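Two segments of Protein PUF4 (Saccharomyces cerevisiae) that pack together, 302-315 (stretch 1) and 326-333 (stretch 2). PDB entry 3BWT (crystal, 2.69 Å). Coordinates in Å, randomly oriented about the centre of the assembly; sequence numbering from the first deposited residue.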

# COMPACT_ATOMS: atom_id res chain seq x y z
N LEU A 302 6.76 -32.81 14.32
CA LEU A 302 7.56 -31.60 14.43
C LEU A 302 7.33 -30.91 15.78
O LEU A 302 8.26 -30.41 16.40
CB LEU A 302 7.28 -30.66 13.26
CG LEU A 302 7.84 -31.06 11.89
CD1 LEU A 302 7.36 -30.12 10.78
CD2 LEU A 302 9.36 -31.14 11.90
N TYR A 303 6.07 -30.88 16.22
CA TYR A 303 5.71 -30.24 17.48
C TYR A 303 6.39 -30.90 18.68
O TYR A 303 6.98 -30.24 19.54
CB TYR A 303 4.19 -30.27 17.67
CG TYR A 303 3.74 -29.78 19.02
CD1 TYR A 303 3.70 -28.41 19.31
CD2 TYR A 303 3.34 -30.68 20.02
CE1 TYR A 303 3.27 -27.95 20.56
CE2 TYR A 303 2.91 -30.23 21.26
CZ TYR A 303 2.88 -28.87 21.53
OH TYR A 303 2.45 -28.42 22.75
N LYS A 304 6.30 -32.23 18.74
CA LYS A 304 6.94 -33.00 19.78
C LYS A 304 8.45 -32.81 19.69
O LYS A 304 9.13 -32.73 20.72
CB LYS A 304 6.56 -34.48 19.67
CG LYS A 304 5.08 -34.74 19.98
CD LYS A 304 4.64 -33.95 21.22
CE LYS A 304 3.22 -34.29 21.66
NZ LYS A 304 2.83 -33.53 22.88
N ARG A 305 8.96 -32.73 18.47
CA ARG A 305 10.38 -32.51 18.28
C ARG A 305 10.83 -31.14 18.83
O ARG A 305 11.82 -31.05 19.55
CB ARG A 305 10.77 -32.69 16.82
CG ARG A 305 12.25 -32.54 16.60
CD ARG A 305 12.66 -32.80 15.17
NE ARG A 305 14.10 -32.63 14.97
CZ ARG A 305 14.72 -32.78 13.80
NH1 ARG A 305 14.05 -33.15 12.71
NH2 ARG A 305 16.03 -32.60 13.73
N LEU A 306 10.10 -30.10 18.48
CA LEU A 306 10.34 -28.78 19.04
C LEU A 306 10.18 -28.77 20.56
O LEU A 306 11.03 -28.25 21.27
CB LEU A 306 9.37 -27.76 18.45
CG LEU A 306 9.43 -27.43 16.96
CD1 LEU A 306 8.28 -26.50 16.60
CD2 LEU A 306 10.74 -26.78 16.62
N SER A 307 9.07 -29.32 21.04
CA SER A 307 8.80 -29.36 22.46
C SER A 307 9.96 -29.91 23.26
O SER A 307 10.32 -29.36 24.31
CB SER A 307 7.55 -30.19 22.74
OG SER A 307 6.39 -29.49 22.36
N GLU A 308 10.57 -30.99 22.79
CA GLU A 308 11.56 -31.67 23.61
C GLU A 308 12.90 -30.94 23.70
O GLU A 308 13.69 -31.19 24.61
CB GLU A 308 11.73 -33.14 23.23
CG GLU A 308 12.07 -33.42 21.78
CD GLU A 308 11.82 -34.88 21.41
OE1 GLU A 308 11.06 -35.55 22.16
OE2 GLU A 308 12.37 -35.34 20.38
N ILE A 309 13.13 -30.02 22.77
CA ILE A 309 14.30 -29.14 22.87
C ILE A 309 14.00 -27.91 23.70
O ILE A 309 14.85 -27.41 24.44
CB ILE A 309 14.76 -28.69 21.50
CG1 ILE A 309 15.27 -29.89 20.70
CG2 ILE A 309 15.84 -27.62 21.65
CD1 ILE A 309 15.81 -29.52 19.34
N VAL A 310 12.77 -27.41 23.59
CA VAL A 310 12.35 -26.22 24.31
C VAL A 310 12.17 -26.44 25.81
O VAL A 310 12.60 -25.62 26.61
CB VAL A 310 11.03 -25.66 23.74
CG1 VAL A 310 10.50 -24.56 24.66
CG2 VAL A 310 11.23 -25.15 22.32
N ALA A 311 11.52 -27.54 26.18
CA ALA A 311 11.13 -27.76 27.58
C ALA A 311 12.29 -27.84 28.59
O ALA A 311 12.15 -27.38 29.74
CB ALA A 311 10.21 -28.98 27.70
N PRO A 312 13.43 -28.42 28.17
CA PRO A 312 14.63 -28.44 29.03
C PRO A 312 15.14 -27.03 29.33
O PRO A 312 15.82 -26.81 30.34
CB PRO A 312 15.66 -29.20 28.19
CG PRO A 312 14.85 -30.02 27.26
CD PRO A 312 13.62 -29.23 26.95
N LEU A 313 14.81 -26.09 28.45
CA LEU A 313 15.33 -24.74 28.57
C LEU A 313 14.47 -23.89 29.48
O LEU A 313 14.93 -22.88 30.01
CB LEU A 313 15.46 -24.10 27.18
CG LEU A 313 16.59 -24.71 26.36
CD1 LEU A 313 16.45 -24.45 24.86
CD2 LEU A 313 17.92 -24.18 26.90
N LEU A 314 13.23 -24.30 29.67
CA LEU A 314 12.29 -23.52 30.47
C LEU A 314 12.40 -23.82 31.95
O LEU A 314 11.51 -24.42 32.55
CB LEU A 314 10.86 -23.72 29.97
CG LEU A 314 10.59 -23.10 28.60
CD1 LEU A 314 9.21 -23.47 28.10
CD2 LEU A 314 10.76 -21.61 28.66
N VAL A 315 13.51 -23.38 32.55
CA VAL A 315 13.73 -23.58 33.98
C VAL A 315 14.38 -22.36 34.64
O VAL A 315 15.17 -21.63 34.02
CB VAL A 315 14.56 -24.85 34.26
CG1 VAL A 315 13.77 -26.09 33.85
CG2 VAL A 315 15.89 -24.79 33.51
N ARG A 326 5.30 -17.29 27.98
CA ARG A 326 4.62 -17.34 26.70
C ARG A 326 4.83 -18.70 26.05
O ARG A 326 3.88 -19.34 25.58
CB ARG A 326 5.15 -16.24 25.79
CG ARG A 326 4.11 -15.68 24.84
CD ARG A 326 4.74 -15.11 23.58
NE ARG A 326 5.86 -14.22 23.85
CZ ARG A 326 5.77 -13.08 24.52
NH1 ARG A 326 4.60 -12.70 25.01
NH2 ARG A 326 6.85 -12.33 24.72
N ILE A 327 6.09 -19.13 26.02
CA ILE A 327 6.46 -20.39 25.41
C ILE A 327 5.95 -21.58 26.22
O ILE A 327 5.58 -22.61 25.66
CB ILE A 327 7.98 -20.51 25.27
CG1 ILE A 327 8.53 -19.33 24.46
CG2 ILE A 327 8.35 -21.83 24.62
CD1 ILE A 327 7.99 -19.24 23.05
N ILE A 328 5.94 -21.42 27.53
CA ILE A 328 5.40 -22.43 28.43
C ILE A 328 3.96 -22.74 28.03
O ILE A 328 3.48 -23.88 28.15
CB ILE A 328 5.46 -21.95 29.89
CG1 ILE A 328 6.91 -21.81 30.34
CG2 ILE A 328 4.73 -22.91 30.81
CD1 ILE A 328 7.08 -21.23 31.73
N GLY A 329 3.28 -21.72 27.53
CA GLY A 329 1.89 -21.83 27.14
C GLY A 329 1.70 -22.65 25.89
O GLY A 329 0.61 -23.16 25.61
N MET A 330 2.78 -22.80 25.12
CA MET A 330 2.69 -23.47 23.83
C MET A 330 3.13 -24.92 23.95
O MET A 330 3.19 -25.63 22.94
CB MET A 330 3.57 -22.76 22.80
CG MET A 330 3.43 -21.24 22.77
SD MET A 330 1.76 -20.69 22.38
CE MET A 330 1.38 -21.77 21.00
N LEU A 331 3.39 -25.37 25.17
CA LEU A 331 4.19 -26.58 25.36
C LEU A 331 3.50 -27.94 25.38
O LEU A 331 4.06 -28.92 24.89
CB LEU A 331 5.10 -26.44 26.58
CG LEU A 331 6.49 -25.98 26.17
CD1 LEU A 331 7.49 -26.27 27.28
CD2 LEU A 331 6.90 -26.67 24.86
N HIS A 332 2.31 -28.04 25.96
CA HIS A 332 1.71 -29.37 26.09
C HIS A 332 0.42 -29.56 25.30
O HIS A 332 0.11 -30.67 24.87
CB HIS A 332 1.56 -29.75 27.56
CG HIS A 332 2.85 -29.69 28.33
ND1 HIS A 332 3.82 -30.66 28.22
CD2 HIS A 332 3.34 -28.76 29.18
CE1 HIS A 332 4.84 -30.34 28.99
NE2 HIS A 332 4.58 -29.19 29.58
N LEU A 333 -0.31 -28.47 25.11
CA LEU A 333 -1.47 -28.41 24.22
C LEU A 333 -2.06 -29.78 23.87
O LEU A 333 -3.25 -29.90 23.57
CB LEU A 333 -1.10 -27.66 22.94
CG LEU A 333 -1.09 -26.13 23.02
CD1 LEU A 333 -0.84 -25.65 24.44
CD2 LEU A 333 -0.05 -25.55 22.06

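This is a mainly apolar contact in which one side of a helix and the turn that follows it receive the end of a second helix and the irregular chain beyond it, with a single tyrosine hydroxyl supplying the polar link. Stretch 1 enters as a helix already under way and keeps helical backbone angles as far as Leu313; stretch 2 leaves its helix through a type I beta turn from Ile328 to Leu331. The CA atoms come nearest at Ser307 and Leu331, 6.1 Å apart.

Leu331 is the centre of the packing and has the largest area covered. Its CA-to-CB bond points sideways, but the end of the side chain comes nearer to stretch 1, where Leu331 CD1 lies 3.4 Å from CD1 of Leu314 and 3.9 Å from CB of Ala311, while Leu331 CD2 lies 4.2 Å from CG1 of Val310. The small methyl of Ala311 lets the leucine rest close to the backbone there. Val310 and Leu314, four residues apart, both point toward stretch 2. Val310 CG1 meets Ile327 CG2 at 3.5 Å, and Leu314 CD1 reaches Ile328 CG1 at 3.6 Å. Such branched aliphatic groups suit a buried site because they fill space and leave no polar atom unpaired.

Tyr303 also points toward stretch 2, its long ring carrying OH to the chain end. There Tyr303 OH lies 2.9 Å from Met330 O, in reach of a hydrogen bond, and 2.7 Å from Leu331 O; which carbonyl takes the proton is unsettled, and the hydroxyl's modelled position is itself somewhat uncertain. Ser307, one helical turn along, instead turns its hydroxyl back to its own helix: Ser307 OG donates to Tyr303 O at 3.0 Å, satisfying a polar group beside Leu331.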